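Local atomic coordinates of polysialic acid O-acetyltransferase (Escherichia coli, PDB entry 3JQY), a protein that transfers acetyl groups from acetyl-CoA to the O7 or O9 positions of capsular polysialic acid, acting as a trimeric left-handed beta-helix enzyme of the hexapeptide repeat family. Residues D46-K51 with E67-C72; K63-D68 with Y85-K90; S167-V172 with I218-T223. One frame throughout, in Å; residues are numbered along the deposited sequence. Where two conformers were deposited one is given.

Interaction 1: D46-K51 with E67-C72; sequences DLVNSK and EDDVEC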
loop_
_atom_site.group_PDB
_atom_site.type_symbol
_atom_site.label_atom_id
_atom_site.label_comp_id
_atom_site.label_asym_id
_atom_site.label_seq_id
_atom_site.Cartn_x
_atom_site.Cartn_y
_atom_site.Cartn_z
ATOM N N ASP B 46 -33.334 3.962 11.695
ATOM C CA ASP B 46 -32.846 4.984 12.611
ATOM C C ASP B 46 -31.369 4.747 12.886
ATOM O O ASP B 46 -31.010 3.840 13.629
ATOM C CB ASP B 46 -33.657 4.956 13.902
ATOM C CG ASP B 46 -35.084 5.420 13.690
ATOM O OD1 ASP B 46 -35.264 6.494 13.084
ATOM O OD2 ASP B 46 -36.021 4.722 14.121
ATOM N N LEU B 47 -30.520 5.564 12.275
ATOM C CA LEU B 47 -29.083 5.348 12.343
ATOM C C LEU B 47 -28.501 5.948 13.610
ATOM O O LEU B 47 -29.156 6.726 14.298
ATOM C CB LEU B 47 -28.393 5.964 11.129
ATOM C CG LEU B 47 -28.959 5.513 9.780
ATOM C CD1 LEU B 47 -28.172 6.170 8.657
ATOM C CD2 LEU B 47 -28.940 3.993 9.663
ATOM N N VAL B 48 -27.267 5.567 13.914
ATOM C CA VAL B 48 -26.575 6.102 15.078
ATOM C C VAL B 48 -25.224 6.695 14.694
ATOM O O VAL B 48 -24.517 6.163 13.835
ATOM C CB VAL B 48 -26.387 5.036 16.185
ATOM C CG1 VAL B 48 -27.735 4.624 16.762
ATOM C CG2 VAL B 48 -25.641 3.829 15.650
ATOM N N ASN B 49 -24.884 7.816 15.325
ATOM C CA ASN B 49 -23.589 8.463 15.124
ATOM C C ASN B 49 -23.159 8.586 13.660
ATOM O O ASN B 49 -21.987 8.393 13.337
ATOM C CB ASN B 49 -22.519 7.703 15.911
ATOM C CG ASN B 49 -21.213 8.467 16.013
ATOM O OD1 ASN B 49 -21.203 9.690 16.160
ATOM N ND2 ASN B 49 -20.103 7.744 15.941
ATOM N N SER B 50 -24.104 8.923 12.786
ATOM C CA SER B 50 -23.859 8.930 11.340
ATOM C C SER B 50 -23.699 10.330 10.756
ATOM O O SER B 50 -24.309 11.281 11.240
ATOM C CB SER B 50 -24.995 8.204 10.621
ATOM O OG SER B 50 -25.031 6.835 10.986
ATOM N N LYS B 51 -22.895 10.446 9.701
ATOM C CA LYS B 51 -22.661 11.737 9.063
ATOM C C LYS B 51 -22.053 11.606 7.670
ATOM O O LYS B 51 -21.338 10.643 7.382
ATOM C CB LYS B 51 -21.731 12.589 9.928
ATOM C CG LYS B 51 -20.303 12.096 9.940
ATOM C CD LYS B 51 -19.429 12.935 10.871
ATOM C CE LYS B 51 -19.366 14.381 10.422
ATOM N NZ LYS B 51 -18.477 15.191 11.305
ATOM N N GLU B 67 -30.297 -0.841 7.887
ATOM C CA GLU B 67 -31.163 -1.136 9.026
ATOM C C GLU B 67 -30.951 -0.198 10.216
ATOM O O GLU B 67 -30.053 0.645 10.208
ATOM C CB GLU B 67 -31.020 -2.607 9.431
ATOM C CG GLU B 67 -31.350 -3.564 8.278
ATOM C CD GLU B 67 -31.356 -5.023 8.687
ATOM O OE1 GLU B 67 -31.000 -5.325 9.847
ATOM O OE2 GLU B 67 -31.733 -5.873 7.843
ATOM N N ASP B 68 -31.813 -0.335 11.221
ATOM C CA ASP B 68 -31.704 0.450 12.448
ATOM C C ASP B 68 -30.334 0.233 13.090
ATOM O O ASP B 68 -29.743 -0.850 12.977
ATOM C CB ASP B 68 -32.780 0.024 13.451
ATOM C CG ASP B 68 -34.159 0.601 13.142
ATOM O OD1 ASP B 68 -34.286 1.479 12.262
ATOM O OD2 ASP B 68 -35.130 0.172 13.807
ATOM N N ASP B 69 -29.844 1.272 13.763
ATOM C CA ASP B 69 -28.643 1.198 14.591
ATOM C C ASP B 69 -27.350 0.919 13.837
ATOM O O ASP B 69 -26.350 0.528 14.433
ATOM C CB ASP B 69 -28.837 0.189 15.722
ATOM C CG ASP B 69 -29.965 0.588 16.654
ATOM O OD1 ASP B 69 -30.169 1.802 16.837
ATOM O OD2 ASP B 69 -30.646 -0.308 17.190
ATOM N N VAL B 70 -27.372 1.144 12.530
ATOM C CA VAL B 70 -26.149 1.123 11.757
ATOM C C VAL B 70 -25.477 2.491 11.894
ATOM O O VAL B 70 -26.153 3.518 11.971
ATOM C CB VAL B 70 -26.453 0.796 10.282
ATOM C CG1 VAL B 70 -25.179 0.867 9.436
ATOM C CG2 VAL B 70 -27.097 -0.579 10.182
ATOM N N GLU B 71 -24.151 2.503 11.967
ATOM C CA GLU B 71 -23.410 3.749 11.934
ATOM C C GLU B 71 -22.737 3.887 10.575
ATOM O O GLU B 71 -21.869 3.091 10.231
ATOM C CB GLU B 71 -22.342 3.749 13.029
ATOM C CG GLU B 71 -21.326 4.873 12.916
ATOM C CD GLU B 71 -20.157 4.684 13.870
ATOM O OE1 GLU B 71 -19.023 4.449 13.393
ATOM O OE2 GLU B 71 -20.373 4.758 15.098
ATOM N N CYS B 72 -23.161 4.878 9.797
ATOM C CA CYS B 72 -22.544 5.170 8.511
ATOM C C CYS B 72 -21.831 6.499 8.626
ATOM O O CYS B 72 -22.455 7.510 8.941
ATOM C CB CYS B 72 -23.602 5.284 7.417
ATOM S SG CYS B 72 -24.578 3.801 7.183
HETATM O O HOH W 1 -36.559 2.415 15.071
#

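Interaction 2: K63-D68 with Y85-K90; sequences KLIIED and YVRIHK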
loop_
_atom_site.group_PDB
_atom_site.type_symbol
_atom_site.label_atom_id
_atom_site.label_comp_id
_atom_site.label_asym_id
_atom_site.label_seq_id
_atom_site.Cartn_x
_atom_site.Cartn_y
_atom_site.Cartn_z
ATOM N N LYS B 63 -32.026 -1.067 -5.202
ATOM C CA LYS B 63 -32.482 -0.952 -3.823
ATOM C C LYS B 63 -31.327 -0.879 -2.835
ATOM O O LYS B 63 -30.407 -1.702 -2.874
ATOM C CB LYS B 63 -33.416 -2.103 -3.454
ATOM C CG LYS B 63 -34.172 -1.868 -2.134
ATOM C CD LYS B 63 -35.225 -2.945 -1.887
ATOM C CE LYS B 63 -36.010 -2.678 -0.611
ATOM N NZ LYS B 63 -37.028 -3.738 -0.363
ATOM N N LEU B 64 -31.383 0.125 -1.964
ATOM C CA LEU B 64 -30.467 0.244 -0.833
ATOM C C LEU B 64 -31.276 0.134 0.451
ATOM O O LEU B 64 -32.235 0.883 0.648
ATOM C CB LEU B 64 -29.738 1.585 -0.861
ATOM C CG LEU B 64 -28.925 1.949 0.388
ATOM C CD1 LEU B 64 -27.844 0.914 0.637
ATOM C CD2 LEU B 64 -28.322 3.341 0.267
ATOM N N ILE B 65 -30.884 -0.803 1.307
ATOM C CA ILE B 65 -31.518 -0.996 2.606
ATOM C C ILE B 65 -30.459 -0.852 3.686
ATOM O O ILE B 65 -29.454 -1.567 3.676
ATOM C CB ILE B 65 -32.088 -2.417 2.747
ATOM C CG1 ILE B 65 -33.198 -2.661 1.730
ATOM C CG2 ILE B 65 -32.587 -2.656 4.186
ATOM C CD1 ILE B 65 -33.536 -4.127 1.568
ATOM N N ILE B 66 -30.670 0.075 4.610
ATOM C CA ILE B 66 -29.777 0.198 5.755
ATOM C C ILE B 66 -30.622 0.107 7.015
ATOM O O ILE B 66 -31.556 0.884 7.195
ATOM C CB ILE B 66 -29.021 1.540 5.747
ATOM C CG1 ILE B 66 -28.276 1.736 4.424
ATOM C CG2 ILE B 66 -28.063 1.616 6.944
ATOM C CD1 ILE B 66 -27.460 3.010 4.357
ATOM N N GLU B 67 -30.297 -0.841 7.887
ATOM C CA GLU B 67 -31.163 -1.136 9.026
ATOM C C GLU B 67 -30.951 -0.198 10.216
ATOM O O GLU B 67 -30.053 0.645 10.208
ATOM C CB GLU B 67 -31.020 -2.607 9.431
ATOM C CG GLU B 67 -31.350 -3.564 8.278
ATOM C CD GLU B 67 -31.356 -5.023 8.687
ATOM O OE1 GLU B 67 -31.000 -5.325 9.847
ATOM O OE2 GLU B 67 -31.733 -5.873 7.843
ATOM N N ASP B 68 -31.813 -0.335 11.221
ATOM C CA ASP B 68 -31.704 0.450 12.448
ATOM C C ASP B 68 -30.334 0.233 13.090
ATOM O O ASP B 68 -29.743 -0.850 12.977
ATOM C CB ASP B 68 -32.780 0.024 13.451
ATOM C CG ASP B 68 -34.159 0.601 13.142
ATOM O OD1 ASP B 68 -34.286 1.479 12.262
ATOM O OD2 ASP B 68 -35.130 0.172 13.807
ATOM N N TYR B 85 -28.608 -4.370 -5.607
ATOM C CA TYR B 85 -29.183 -4.524 -4.269
ATOM C C TYR B 85 -28.053 -4.416 -3.258
ATOM O O TYR B 85 -27.053 -5.123 -3.364
ATOM C CB TYR B 85 -29.840 -5.901 -4.157
ATOM C CG TYR B 85 -30.443 -6.254 -2.810
ATOM C CD1 TYR B 85 -31.739 -5.874 -2.480
ATOM C CD2 TYR B 85 -29.723 -7.001 -1.882
ATOM C CE1 TYR B 85 -32.298 -6.217 -1.255
ATOM C CE2 TYR B 85 -30.273 -7.348 -0.657
ATOM C CZ TYR B 85 -31.555 -6.953 -0.349
ATOM O OH TYR B 85 -32.086 -7.303 0.872
ATOM N N VAL B 86 -28.200 -3.508 -2.301
ATOM C CA VAL B 86 -27.238 -3.372 -1.211
ATOM C C VAL B 86 -28.013 -3.373 0.105
ATOM O O VAL B 86 -28.958 -2.596 0.279
ATOM C CB VAL B 86 -26.416 -2.065 -1.324
ATOM C CG1 VAL B 86 -25.479 -1.896 -0.122
ATOM C CG2 VAL B 86 -25.615 -2.040 -2.629
ATOM N N ARG B 87 -27.626 -4.257 1.021
ATOM C CA ARG B 87 -28.284 -4.322 2.317
ATOM C C ARG B 87 -27.252 -4.322 3.421
ATOM O O ARG B 87 -26.342 -5.163 3.440
ATOM C CB ARG B 87 -29.155 -5.572 2.446
ATOM C CG ARG B 87 -29.845 -5.691 3.802
ATOM C CD ARG B 87 -30.665 -6.988 3.901
ATOM N NE ARG B 87 -31.323 -7.124 5.204
ATOM C CZ ARG B 87 -32.069 -8.166 5.567
ATOM N NH1 ARG B 87 -32.257 -9.177 4.728
ATOM N NH2 ARG B 87 -32.625 -8.200 6.775
ATOM N N ILE B 88 -27.398 -3.376 4.337
ATOM C CA ILE B 88 -26.492 -3.266 5.466
ATOM C C ILE B 88 -27.261 -3.571 6.746
ATOM O O ILE B 88 -28.176 -2.843 7.119
ATOM C CB ILE B 88 -25.858 -1.872 5.523
ATOM C CG1 ILE B 88 -25.108 -1.584 4.216
ATOM C CG2 ILE B 88 -24.924 -1.752 6.723
ATOM C CD1 ILE B 88 -24.443 -0.228 4.164
ATOM N N HIS B 89 -26.886 -4.662 7.405
ATOM C CA HIS B 89 -27.644 -5.171 8.553
ATOM C C HIS B 89 -27.400 -4.394 9.847
ATOM O O HIS B 89 -26.389 -3.712 9.999
ATOM C CB HIS B 89 -27.319 -6.647 8.793
ATOM C CG HIS B 89 -27.981 -7.590 7.836
ATOM N ND1 HIS B 89 -27.615 -7.693 6.512
ATOM C CD2 HIS B 89 -28.965 -8.504 8.026
ATOM C CE1 HIS B 89 -28.353 -8.616 5.922
ATOM N NE2 HIS B 89 -29.181 -9.123 6.819
ATOM N N LYS B 90 -28.332 -4.537 10.788
ATOM C CA LYS B 90 -28.327 -3.762 12.028
ATOM C C LYS B 90 -27.041 -3.850 12.839
ATOM O O LYS B 90 -26.347 -4.873 12.833
ATOM C CB LYS B 90 -29.513 -4.181 12.907
ATOM C CG LYS B 90 -29.563 -5.672 13.179
ATOM C CD LYS B 90 -30.500 -6.007 14.343
ATOM C CE LYS B 90 -31.936 -5.597 14.058
ATOM N NZ LYS B 90 -32.848 -5.939 15.194
#

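Interaction 3: S167-V172 with I218-T223; sequences SSYVWV and IIWART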
loop_
_atom_site.group_PDB
_atom_site.type_symbol
_atom_site.label_atom_id
_atom_site.label_comp_id
_atom_site.label_asym_id
_atom_site.label_seq_id
_atom_site.Cartn_x
_atom_site.Cartn_y
_atom_site.Cartn_z
ATOM N N SER B 167 -17.066 -15.005 5.191
ATOM C CA SER B 167 -17.955 -15.644 6.158
ATOM C C SER B 167 -18.095 -14.819 7.430
ATOM O O SER B 167 -17.376 -13.844 7.636
ATOM C CB SER B 167 -17.458 -17.048 6.503
ATOM O OG SER B 167 -17.547 -17.906 5.376
ATOM N N SER B 168 -19.015 -15.231 8.294
ATOM C CA SER B 168 -19.159 -14.580 9.586
ATOM C C SER B 168 -17.896 -14.753 10.415
ATOM O O SER B 168 -17.193 -15.758 10.307
ATOM C CB SER B 168 -20.369 -15.140 10.342
ATOM O OG SER B 168 -21.575 -14.794 9.677
ATOM N N TYR B 169 -17.619 -13.754 11.242
ATOM C CA TYR B 169 -16.533 -13.805 12.217
ATOM C C TYR B 169 -15.159 -13.953 11.554
ATOM O O TYR B 169 -14.365 -14.829 11.906
ATOM C CB TYR B 169 -16.776 -14.892 13.279
ATOM C CG TYR B 169 -16.030 -14.605 14.563
ATOM C CD1 TYR B 169 -16.324 -13.475 15.304
ATOM C CD2 TYR B 169 -15.014 -15.444 15.013
ATOM C CE1 TYR B 169 -15.643 -13.176 16.472
ATOM C CE2 TYR B 169 -14.322 -15.158 16.202
ATOM C CZ TYR B 169 -14.646 -14.020 16.919
ATOM O OH TYR B 169 -13.978 -13.706 18.084
ATOM N N VAL B 170 -14.897 -13.071 10.596
ATOM C CA VAL B 170 -13.589 -12.973 9.961
ATOM C C VAL B 170 -12.933 -11.641 10.306
ATOM O O VAL B 170 -13.593 -10.606 10.337
ATOM C CB VAL B 170 -13.699 -13.124 8.429
ATOM C CG1 VAL B 170 -12.383 -12.768 7.750
ATOM C CG2 VAL B 170 -14.109 -14.552 8.086
ATOM N N TRP B 171 -11.629 -11.684 10.570
ATOM C CA TRP B 171 -10.839 -10.481 10.804
ATOM C C TRP B 171 -10.012 -10.213 9.553
ATOM O O TRP B 171 -9.118 -11.000 9.211
ATOM C CB TRP B 171 -9.941 -10.675 12.030
ATOM C CG TRP B 171 -8.901 -9.590 12.254
ATOM C CD1 TRP B 171 -8.867 -8.350 11.692
ATOM C CD2 TRP B 171 -7.768 -9.665 13.132
ATOM N NE1 TRP B 171 -7.772 -7.644 12.154
ATOM C CE2 TRP B 171 -7.086 -8.432 13.044
ATOM C CE3 TRP B 171 -7.264 -10.657 13.978
ATOM C CZ2 TRP B 171 -5.919 -8.171 13.761
ATOM C CZ3 TRP B 171 -6.109 -10.391 14.700
ATOM C CH2 TRP B 171 -5.449 -9.161 14.584
ATOM N N VAL B 172 -10.346 -9.144 8.831
ATOM C CA VAL B 172 -9.533 -8.742 7.690
ATOM C C VAL B 172 -8.658 -7.565 8.117
ATOM O O VAL B 172 -9.150 -6.528 8.557
ATOM C CB VAL B 172 -10.364 -8.387 6.445
ATOM C CG1 VAL B 172 -9.438 -8.017 5.280
ATOM C CG2 VAL B 172 -11.255 -9.565 6.037
ATOM N N ILE B 218 -6.729 -21.951 13.953
ATOM C CA ILE B 218 -6.756 -20.751 14.786
ATOM C C ILE B 218 -8.109 -20.051 14.766
ATOM O O ILE B 218 -8.958 -20.330 13.917
ATOM C CB ILE B 218 -5.661 -19.734 14.364
ATOM C CG1 ILE B 218 -5.869 -19.276 12.915
ATOM C CG2 ILE B 218 -4.286 -20.340 14.520
ATOM C CD1 ILE B 218 -6.768 -18.071 12.765
ATOM N N ILE B 219 -8.288 -19.138 15.714
ATOM C CA ILE B 219 -9.456 -18.270 15.779
ATOM C C ILE B 219 -9.025 -16.997 16.511
ATOM O O ILE B 219 -8.088 -17.029 17.308
ATOM C CB ILE B 219 -10.637 -18.954 16.503
ATOM C CG1 ILE B 219 -11.953 -18.242 16.180
ATOM C CG2 ILE B 219 -10.398 -19.016 18.016
ATOM C CD1 ILE B 219 -13.193 -19.023 16.595
ATOM N N TRP B 220 -9.695 -15.884 16.229
ATOM C CA TRP B 220 -9.314 -14.580 16.785
ATOM C C TRP B 220 -10.393 -14.047 17.717
ATOM O O TRP B 220 -11.508 -14.563 17.743
ATOM C CB TRP B 220 -9.107 -13.577 15.643
ATOM C CG TRP B 220 -10.374 -13.375 14.861
ATOM C CD1 TRP B 220 -10.879 -14.195 13.893
ATOM C CD2 TRP B 220 -11.320 -12.307 15.017
ATOM N NE1 TRP B 220 -12.074 -13.700 13.425
ATOM C CE2 TRP B 220 -12.369 -12.542 14.099
ATOM C CE3 TRP B 220 -11.373 -11.167 15.830
ATOM C CZ2 TRP B 220 -13.460 -11.676 13.970
ATOM C CZ3 TRP B 220 -12.469 -10.310 15.707
ATOM C CH2 TRP B 220 -13.493 -10.572 14.788
ATOM N N ALA B 221 -10.060 -13.007 18.476
ATOM C CA ALA B 221 -11.055 -12.290 19.266
ATOM C C ALA B 221 -10.771 -10.795 19.236
ATOM O O ALA B 221 -9.646 -10.369 18.960
ATOM C CB ALA B 221 -11.081 -12.804 20.705
ATOM N N ARG B 222 -11.792 -9.999 19.533
ATOM C CA ARG B 222 -11.666 -8.552 19.461
ATOM C C ARG B 222 -10.937 -7.978 20.684
ATOM O O ARG B 222 -10.084 -7.099 20.551
ATOM C CB ARG B 222 -13.047 -7.918 19.300
ATOM C CG ARG B 222 -13.038 -6.536 18.669
ATOM C CD ARG B 222 -14.456 -6.037 18.428
ATOM N NE ARG B 222 -15.094 -6.631 17.252
ATOM C CZ ARG B 222 -15.192 -6.014 16.078
ATOM N NH1 ARG B 222 -15.799 -6.600 15.053
ATOM N NH2 ARG B 222 -14.682 -4.797 15.933
ATOM N N THR B 223 -11.259 -8.487 21.870
ATOM C CA THR B 223 -10.662 -7.986 23.112
ATOM C C THR B 223 -9.174 -8.302 23.237
ATOM O O THR B 223 -8.764 -9.451 23.109
ATOM C CB THR B 223 -11.337 -8.592 24.358
ATOM O OG1 THR B 223 -12.704 -8.908 24.075
ATOM C CG2 THR B 223 -11.260 -7.616 25.531
HETATM O O HOH W 2 -14.432 -11.291 19.532
#

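Interaction 1: D46-K51 with E67-C72
Asp46 meets Asp68 through its backbone N, which donates to Asp68 OD1 over 2.7 Å. The two carboxylates lie side by side and point the same way. One water donates to both, reaching Asp46 OD2 and Asp68 OD2, and Lys26 pairs with Asp46 OD1. Asp46 O takes the N-H of Asp69 at 2.8 Å, within the type II turn from Glu67 to Val70. Leu47 lays CB against Val70 O at 3.4 Å, and its CD2 also meets Glu67 O. Val48 N donates to Val70 O over 3.0 Å, from above the carbonyl plane. Asn49 ND2 reaches Glu71 OE2 at 3.1 Å, coming from above the carboxylate plane. Ser50 OG accepts from Cys72 N at 3.0 Å and donates back to Val48 O. Its OG stands anti to the carbonyl carbon (chi1 -64°), which turns it to that N-H. Lys51 N then donates to Cys72 O. The contact joins corners of successive coils of the left-handed beta-helix. Side-chain oxygens of Asp68 and Ser50 extend the backbone ladder there, while the water and Lys26 probably ease the repulsion between the paired acids.

Interaction 2: K63-D68 with Y85-K90
Strands 63-66 and 85-88 run parallel, 2° apart and 4.7 Å between axes, and pair Lys63 with Tyr85 through Ile66 with Ile88. Four backbone bonds link them: Val86 N to Lys63 O, Ile65 N to Val86 O, Ile88 N to Ile65 O and Glu67 N to Ile88 O. On one face of the sheet, Leu64 and Val86 lie side by side, with CD1 and CG1 3.8 Å apart. Ile66 and Ile88 share this buried face. On the other face, Ile65 CD1 packs against Tyr85 CE1 at 3.7 Å, and the CB and CG2 of Ile65 touch Arg87 CG. The salt bridge joins Arg87, on strand 85-88, to Glu67, the residue just after strand 63-66. Arg87 is extended from CG to NE and grips Glu67 side-on, both nitrogens on one oxygen. NH2 is 2.7 Å from Glu67 OE2, and NE is 2.9 Å from the same OE2. That oxygen lies in the guanidinium plane. Glu67 OE1 accepts from Lys90 N at 2.9 Å, from above the carboxylate plane. His89 NE2 sits over the centre of the Arg87 guanidinium, and His89 ND1 is bonded to Ile108 O. This is the stacking of neighbouring coils in a left-handed beta-helix. The carboxylate, held at both oxygens, carries the pairing beyond the strands, and Arg87 is likely to steady its negative charge.

Interaction 3: S167-V172 with I218-T223
Trp220 O takes the hydroxyl of Tyr169 in a short bond, 2.6 Å from Tyr169 OH. A water donates to the same Tyr169 OH and accepts from Arg222 N, so the hydroxyl is held between backbone and water. The indole of Trp220 is clasped on both faces. On one, the Tyr169 ring forms an offset stack with its six-membered ring, centroids 4.2 Å apart and planes 14° apart. Tyr169 CZ lies over the centre of the indole, and Trp220 CZ2 lies toward the rim of the tyrosine ring. On the opposite face, Trp171 CB makes a CH-pi contact, 3.7 Å from the centroid of the five-membered ring. The Trp171 ring itself meets Trp220 obliquely, with Trp220 CB at its edge. Trp220 CG sits between the backbone N and the carbonyl carbon (chi1 62°), which sends the indole in between Tyr169 and Trp171. Its NE1 donates to Tyr169 O at 3.0 Å, from above the carbonyl plane. Ile219 CG1 touches the edge of the Tyr169 ring, 3.9 Å from CE2. An alanine in place of Trp220 would probably leave Tyr169 O without this donor and open a gap between Tyr169 and Trp171. Tyr238, in helix 233-245, stacks on Tyr169. His147 of a second subunit meets Trp171 edge-to-face and hydrogen-bonds through ND1 to Arg222 O, and a strand of that subunit pairs antiparallel with Ile219 and Trp220. His147 probably belongs to the acetyl-CoA site, as in related enzymes. The aromatic cluster thus joins a beta-helix coil to the C-terminal segment beside a subunit interface, and the bonds from the tyrosine hydroxyl and the indole N-H probably limit how the two rings can turn.

Overall arrangement
Interactions 1 and 2 share Glu67 and Asp68, so one coil takes part in both. Their centres are 11 Å apart, and Val70 and Leu47 of interaction 1 pack on Ile88 and Ile66 of interaction 2. Interaction 2 is partly buried and joins two strands in regular parallel register. Interaction 1 is a surface contact at the corners, where polar side chains add to a less regular backbone pairing. Interaction 3 is buried, with its centre 23 Å from each of the others, and does not touch them. It ties a later coil to the C-terminal segment through aromatic rings. Of the three, only interaction 3 has a second subunit around it.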